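Local coordinates for uncharacterized protein YJL217W (Saccharomyces cerevisiae, PDB 3O12) that functions in galactose metabolism through the GAL83 protein and may control the level of the enolase ENO1, at residues 92-106 and 184-198. Residues are numbered along the deposited sequence; the frame is centred on the assembly and turned at random. Where two conformers were deposited one is given.
Sequences SYESLYDQAGIMVRI and YLVGPMACTPERGGL
Leu185 O takes the amide hydrogen of Arg105 N at 2.8 Å, and Leu185 N returns a bond to Arg105 O. The same two-way pairing recurs at Met103 with Gly187, Gly101 with Met189 and Gln99 with Cys191, eight backbone bonds in all, running through the corner that the chain turns at Gly101. There the ladder is distorted: Met189 N stands above the carbonyl plane of Gly101 O, 51° out of it. Selenomethionine Met189 fills this place, its chain bent at both chi2 (-84°) and chi3 so that CE curls back to 3.6 Å from Gly101 N, while its CB packs on Met103 CB. Further along that face, the extended Gln99 chain carries its amide past Cys191 CB and crosses the Pro193 ring at about a right angle, NE2 lying 3.7 Å from Pro193 CG. NE2 also donates to Tyr97 O nearly in its own amide plane, and OE1 accepts from Lys113, which together fix the rotation of the amide. Ala100, Ala190, Val104 and Val186 occupy the other face; the Val104 and Val186 side chains lie side by side and point the same way, their CG2 methyls 3.8 Å apart. Beyond the strands, Leu198 and Asp98 run alongside in opposite directions, and the two leucine methyls meet different carbonyls, CD1 3.3 Å from Ser92 O and CD2 against Gln99 O. Asp98 OD2 accepts from Glu94 N, bracing the loop that ends in a type II turn, Ser95 to Asp98. Val186 and Ala100 meet Trp205 and Val200 of strand 199-208, in the second sheet. Strands 99-100 and 102-105, both paired antiparallel with strand 185-191, thus present small aliphatic groups to an interior closed by another antiparallel sheet, the layout of a beta sandwich, here within a DUF1349 domain.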
loop_
_atom_site.group_PDB
_atom_site.type_symbol
_atom_site.label_atom_id
_atom_site.label_comp_id
_atom_site.label_asym_id
_atom_site.label_seq_id
_atom_site.Cartn_x
_atom_site.Cartn_y
_atom_site.Cartn_z
ATOM N N SER A 92 -12.170 -1.905 7.019
ATOM C CA SER A 92 -13.552 -1.512 7.250
ATOM C C SER A 92 -13.796 -0.085 6.761
ATOM O O SER A 92 -13.951 0.834 7.565
ATOM C CB SER A 92 -13.863 -1.611 8.742
ATOM O OG SER A 92 -13.570 -2.905 9.242
ATOM N N TYR A 93 -13.837 0.102 5.445
ATOM C CA TYR A 93 -13.918 1.443 4.868
ATOM C C TYR A 93 -15.301 2.047 5.068
ATOM O O TYR A 93 -16.306 1.350 4.946
ATOM C CB TYR A 93 -13.559 1.414 3.381
ATOM C CG TYR A 93 -12.337 0.572 3.116
ATOM C CD1 TYR A 93 -11.062 1.122 3.175
ATOM C CD2 TYR A 93 -12.459 -0.788 2.846
ATOM C CE1 TYR A 93 -9.946 0.342 2.956
ATOM C CE2 TYR A 93 -11.349 -1.571 2.621
ATOM C CZ TYR A 93 -10.099 -1.002 2.675
ATOM O OH TYR A 93 -8.996 -1.788 2.463
ATOM N N GLU A 94 -15.342 3.344 5.367
ATOM C CA GLU A 94 -16.604 4.012 5.682
ATOM C C GLU A 94 -16.659 5.497 5.313
ATOM O O GLU A 94 -17.733 6.097 5.349
ATOM C CB GLU A 94 -16.934 3.843 7.168
ATOM C CG GLU A 94 -17.250 2.417 7.581
ATOM C CD GLU A 94 -17.184 2.216 9.082
ATOM O OE1 GLU A 94 -16.990 3.214 9.810
ATOM O OE2 GLU A 94 -17.322 1.060 9.534
ATOM N N SER A 95 -15.522 6.093 4.958
ATOM C CA SER A 95 -15.485 7.534 4.702
ATOM C C SER A 95 -14.621 7.944 3.513
ATOM O O SER A 95 -13.661 7.255 3.154
ATOM C CB SER A 95 -15.011 8.284 5.951
ATOM O OG SER A 95 -15.774 7.927 7.090
ATOM N N LEU A 96 -14.963 9.086 2.924
ATOM C CA LEU A 96 -14.196 9.667 1.831
ATOM C C LEU A 96 -12.693 9.701 2.138
ATOM O O LEU A 96 -12.268 10.201 3.180
ATOM C CB LEU A 96 -14.702 11.081 1.519
ATOM C CG LEU A 96 -14.018 11.827 0.370
ATOM C CD1 LEU A 96 -14.263 11.125 -0.963
ATOM C CD2 LEU A 96 -14.485 13.277 0.310
ATOM N N TYR A 97 -11.907 9.160 1.212
ATOM C CA TYR A 97 -10.444 9.162 1.288
ATOM C C TYR A 97 -9.840 8.058 2.157
ATOM O O TYR A 97 -8.620 7.946 2.221
ATOM C CB TYR A 97 -9.896 10.534 1.707
ATOM C CG TYR A 97 -10.257 11.661 0.762
ATOM C CD1 TYR A 97 -9.954 11.582 -0.594
ATOM C CD2 TYR A 97 -10.886 12.809 1.228
ATOM C CE1 TYR A 97 -10.278 12.611 -1.461
ATOM C CE2 TYR A 97 -11.213 13.845 0.369
ATOM C CZ TYR A 97 -10.907 13.741 -0.974
ATOM O OH TYR A 97 -11.230 14.769 -1.834
ATOM N N ASP A 98 -10.676 7.261 2.826
ATOM C CA ASP A 98 -10.187 6.083 3.542
ATOM C C ASP A 98 -9.413 5.203 2.576
ATOM O O ASP A 98 -9.911 4.893 1.498
ATOM C CB ASP A 98 -11.341 5.260 4.111
ATOM C CG ASP A 98 -11.934 5.864 5.365
ATOM O OD1 ASP A 98 -11.602 7.025 5.695
ATOM O OD2 ASP A 98 -12.737 5.166 6.018
ATOM N N GLN A 99 -8.211 4.785 2.971
ATOM C CA GLN A 99 -7.338 4.004 2.100
ATOM C C GLN A 99 -6.595 2.923 2.874
ATOM O O GLN A 99 -6.133 3.148 3.995
ATOM C CB GLN A 99 -6.228 4.875 1.495
ATOM C CG GLN A 99 -6.633 6.178 0.869
ATOM C CD GLN A 99 -5.442 7.109 0.712
ATOM O OE1 GLN A 99 -4.309 6.668 0.468
ATOM N NE2 GLN A 99 -5.687 8.401 0.872
ATOM N N ALA A 100 -6.425 1.771 2.245
ATOM C CA ALA A 100 -5.516 0.763 2.772
ATOM C C ALA A 100 -4.998 -0.107 1.641
ATOM O O ALA A 100 -5.660 -0.274 0.606
ATOM C CB ALA A 100 -6.199 -0.075 3.845
ATOM N N GLY A 101 -3.810 -0.660 1.840
ATOM C CA GLY A 101 -3.209 -1.519 0.843
ATOM C C GLY A 101 -1.746 -1.742 1.127
ATOM O O GLY A 101 -1.363 -2.113 2.243
ATOM N N ILE A 102 -0.927 -1.549 0.104
ATOM C CA ILE A 102 0.504 -1.791 0.210
ATOM C C ILE A 102 1.272 -0.573 -0.280
ATOM O O ILE A 102 0.788 0.187 -1.122
ATOM C CB ILE A 102 0.882 -3.041 -0.619
ATOM C CG1 ILE A 102 2.193 -3.672 -0.119
ATOM C CG2 ILE A 102 0.923 -2.723 -2.122
ATOM C CD1 ILE A 102 2.480 -5.050 -0.727
HETATM N N MSE A 103 2.469 -0.379 0.245
HETATM C CA MSE A 103 3.394 0.645 -0.235
HETATM C C MSE A 103 4.761 0.031 -0.519
HETATM O O MSE A 103 5.211 -0.883 0.191
HETATM C CB MSE A 103 3.498 1.795 0.782
HETATM C CG MSE A 103 4.749 2.688 0.646
HETATM SE SE MSE A 103 4.633 4.273 1.796
HETATM C CE MSE A 103 3.522 5.357 0.629
ATOM N N VAL A 104 5.408 0.519 -1.571
ATOM C CA VAL A 104 6.829 0.303 -1.813
ATOM C C VAL A 104 7.476 1.674 -1.690
ATOM O O VAL A 104 7.008 2.636 -2.303
ATOM C CB VAL A 104 7.091 -0.245 -3.217
ATOM C CG1 VAL A 104 8.575 -0.400 -3.485
ATOM C CG2 VAL A 104 6.348 -1.562 -3.449
ATOM N N ARG A 105 8.541 1.783 -0.903
ATOM C CA ARG A 105 9.147 3.078 -0.635
ATOM C C ARG A 105 10.661 3.000 -0.721
ATOM O O ARG A 105 11.282 2.065 -0.185
ATOM C CB ARG A 105 8.729 3.551 0.764
ATOM C CG ARG A 105 9.286 4.904 1.205
ATOM C CD ARG A 105 8.654 5.266 2.550
ATOM N NE ARG A 105 9.188 6.481 3.163
ATOM C CZ ARG A 105 8.557 7.651 3.189
ATOM N NH1 ARG A 105 7.363 7.788 2.613
ATOM N NH2 ARG A 105 9.111 8.691 3.796
ATOM N N ILE A 106 11.253 3.994 -1.381
ATOM C CA ILE A 106 12.697 4.222 -1.321
ATOM C C ILE A 106 12.957 5.349 -0.320
ATOM O O ILE A 106 13.763 5.206 0.598
ATOM C CB ILE A 106 13.250 4.600 -2.704
ATOM C CG1 ILE A 106 13.066 3.448 -3.702
ATOM C CG2 ILE A 106 14.728 5.009 -2.594
ATOM C CD1 ILE A 106 13.425 3.819 -5.141
ATOM N N TYR A 184 14.639 -1.773 -1.025
ATOM C CA TYR A 184 13.338 -1.130 -0.945
ATOM C C TYR A 184 12.720 -1.417 0.410
ATOM O O TYR A 184 13.168 -2.313 1.135
ATOM C CB TYR A 184 12.393 -1.644 -2.041
ATOM C CG TYR A 184 12.887 -1.414 -3.452
ATOM C CD1 TYR A 184 12.600 -0.232 -4.120
ATOM C CD2 TYR A 184 13.642 -2.383 -4.115
ATOM C CE1 TYR A 184 13.050 -0.018 -5.426
ATOM C CE2 TYR A 184 14.098 -2.177 -5.420
ATOM C CZ TYR A 184 13.801 -0.995 -6.059
ATOM O OH TYR A 184 14.233 -0.785 -7.352
ATOM N N LEU A 185 11.691 -0.655 0.754
ATOM C CA LEU A 185 10.815 -0.999 1.869
ATOM C C LEU A 185 9.459 -1.338 1.287
ATOM O O LEU A 185 8.963 -0.626 0.425
ATOM C CB LEU A 185 10.694 0.178 2.842
ATOM C CG LEU A 185 12.008 0.551 3.527
ATOM C CD1 LEU A 185 11.935 1.930 4.147
ATOM C CD2 LEU A 185 12.335 -0.499 4.578
ATOM N N VAL A 186 8.854 -2.424 1.733
ATOM C CA VAL A 186 7.542 -2.803 1.224
ATOM C C VAL A 186 6.688 -3.342 2.360
ATOM O O VAL A 186 7.184 -4.015 3.268
ATOM C CB VAL A 186 7.654 -3.822 0.040
ATOM C CG1 VAL A 186 8.349 -5.117 0.463
ATOM C CG2 VAL A 186 6.277 -4.114 -0.576
ATOM N N GLY A 187 5.398 -3.047 2.332
ATOM C CA GLY A 187 4.541 -3.506 3.405
ATOM C C GLY A 187 3.219 -2.768 3.510
ATOM O O GLY A 187 2.918 -1.873 2.710
ATOM N N PRO A 188 2.396 -3.151 4.483
ATOM C CA PRO A 188 1.089 -2.547 4.747
ATOM C C PRO A 188 1.106 -1.022 4.794
ATOM O O PRO A 188 2.010 -0.399 5.351
ATOM C CB PRO A 188 0.732 -3.118 6.128
ATOM C CG PRO A 188 1.360 -4.451 6.094
ATOM C CD PRO A 188 2.710 -4.197 5.472
HETATM N N MSE A 189 0.065 -0.426 4.222
HETATM C CA MSE A 189 -0.125 1.006 4.293
HETATM C C MSE A 189 -1.597 1.289 4.591
HETATM O O MSE A 189 -2.475 0.568 4.129
HETATM C CB MSE A 189 0.307 1.607 2.947
HETATM C CG MSE A 189 -0.051 3.048 2.671
HETATM SE SE MSE A 189 -1.846 3.345 1.959
HETATM C CE MSE A 189 -1.963 2.114 0.447
ATOM N N ALA A 190 -1.866 2.334 5.372
ATOM C CA ALA A 190 -3.242 2.780 5.589
ATOM C C ALA A 190 -3.268 4.265 5.936
ATOM O O ALA A 190 -2.381 4.759 6.639
ATOM C CB ALA A 190 -3.913 1.951 6.687
ATOM N N CYS A 191 -4.288 4.969 5.445
ATOM C CA CYS A 191 -4.391 6.426 5.575
ATOM C C CYS A 191 -5.846 6.822 5.781
ATOM O O CYS A 191 -6.745 6.208 5.207
ATOM C CB CYS A 191 -3.918 7.144 4.285
ATOM S SG CYS A 191 -2.214 6.897 3.863
ATOM N N THR A 192 -6.064 7.836 6.612
ATOM C CA THR A 192 -7.325 8.579 6.633
ATOM C C THR A 192 -6.998 10.069 6.665
ATOM O O THR A 192 -6.697 10.618 7.720
ATOM C CB THR A 192 -8.217 8.223 7.840
ATOM O OG1 THR A 192 -7.420 8.142 9.030
ATOM C CG2 THR A 192 -8.918 6.900 7.616
ATOM N N PRO A 193 -7.021 10.723 5.495
ATOM C CA PRO A 193 -6.635 12.137 5.415
ATOM C C PRO A 193 -7.481 13.077 6.278
ATOM O O PRO A 193 -6.998 14.148 6.646
ATOM C CB PRO A 193 -6.794 12.458 3.926
ATOM C CG PRO A 193 -6.545 11.132 3.238
ATOM C CD PRO A 193 -7.136 10.092 4.168
ATOM N N GLU A 194 -8.709 12.681 6.606
ATOM C CA GLU A 194 -9.554 13.482 7.495
ATOM C C GLU A 194 -9.687 12.841 8.883
ATOM O O GLU A 194 -8.685 12.653 9.574
ATOM C CB GLU A 194 -10.915 13.758 6.847
ATOM C CG GLU A 194 -10.789 14.526 5.539
ATOM C CD GLU A 194 -12.126 14.936 4.952
ATOM O OE1 GLU A 194 -13.089 14.145 5.038
ATOM O OE2 GLU A 194 -12.208 16.052 4.396
ATOM N N ARG A 195 -10.904 12.512 9.308
ATOM C CA ARG A 195 -11.077 11.877 10.608
ATOM C C ARG A 195 -10.460 10.482 10.610
ATOM O O ARG A 195 -10.478 9.779 9.597
ATOM C CB ARG A 195 -12.553 11.831 11.015
ATOM C CG ARG A 195 -13.112 13.186 11.433
ATOM C CD ARG A 195 -14.554 13.082 11.911
ATOM N NE ARG A 195 -14.678 12.289 13.130
ATOM C CZ ARG A 195 -14.619 12.793 14.359
ATOM N NH1 ARG A 195 -14.744 11.995 15.412
ATOM N NH2 ARG A 195 -14.435 14.094 14.537
ATOM N N GLY A 196 -9.897 10.093 11.747
ATOM C CA GLY A 196 -9.258 8.796 11.850
ATOM C C GLY A 196 -10.250 7.697 12.157
ATOM O O GLY A 196 -11.467 7.907 12.103
ATOM N N GLY A 197 -9.735 6.514 12.469
ATOM C CA GLY A 197 -10.585 5.439 12.941
ATOM C C GLY A 197 -10.790 4.280 11.984
ATOM O O GLY A 197 -11.547 3.358 12.289
ATOM N N LEU A 198 -10.130 4.310 10.830
ATOM C CA LEU A 198 -10.239 3.194 9.897
ATOM C C LEU A 198 -9.546 1.964 10.472
ATOM O O LEU A 198 -8.366 2.010 10.801
ATOM C CB LEU A 198 -9.611 3.546 8.548
ATOM C CG LEU A 198 -9.420 2.372 7.584
ATOM C CD1 LEU A 198 -10.768 1.791 7.195
ATOM C CD2 LEU A 198 -8.672 2.816 6.341
HETATM O O HOH W 1 -13.206 1.132 10.173
HETATM O O HOH W 2 -10.192 10.000 5.319
#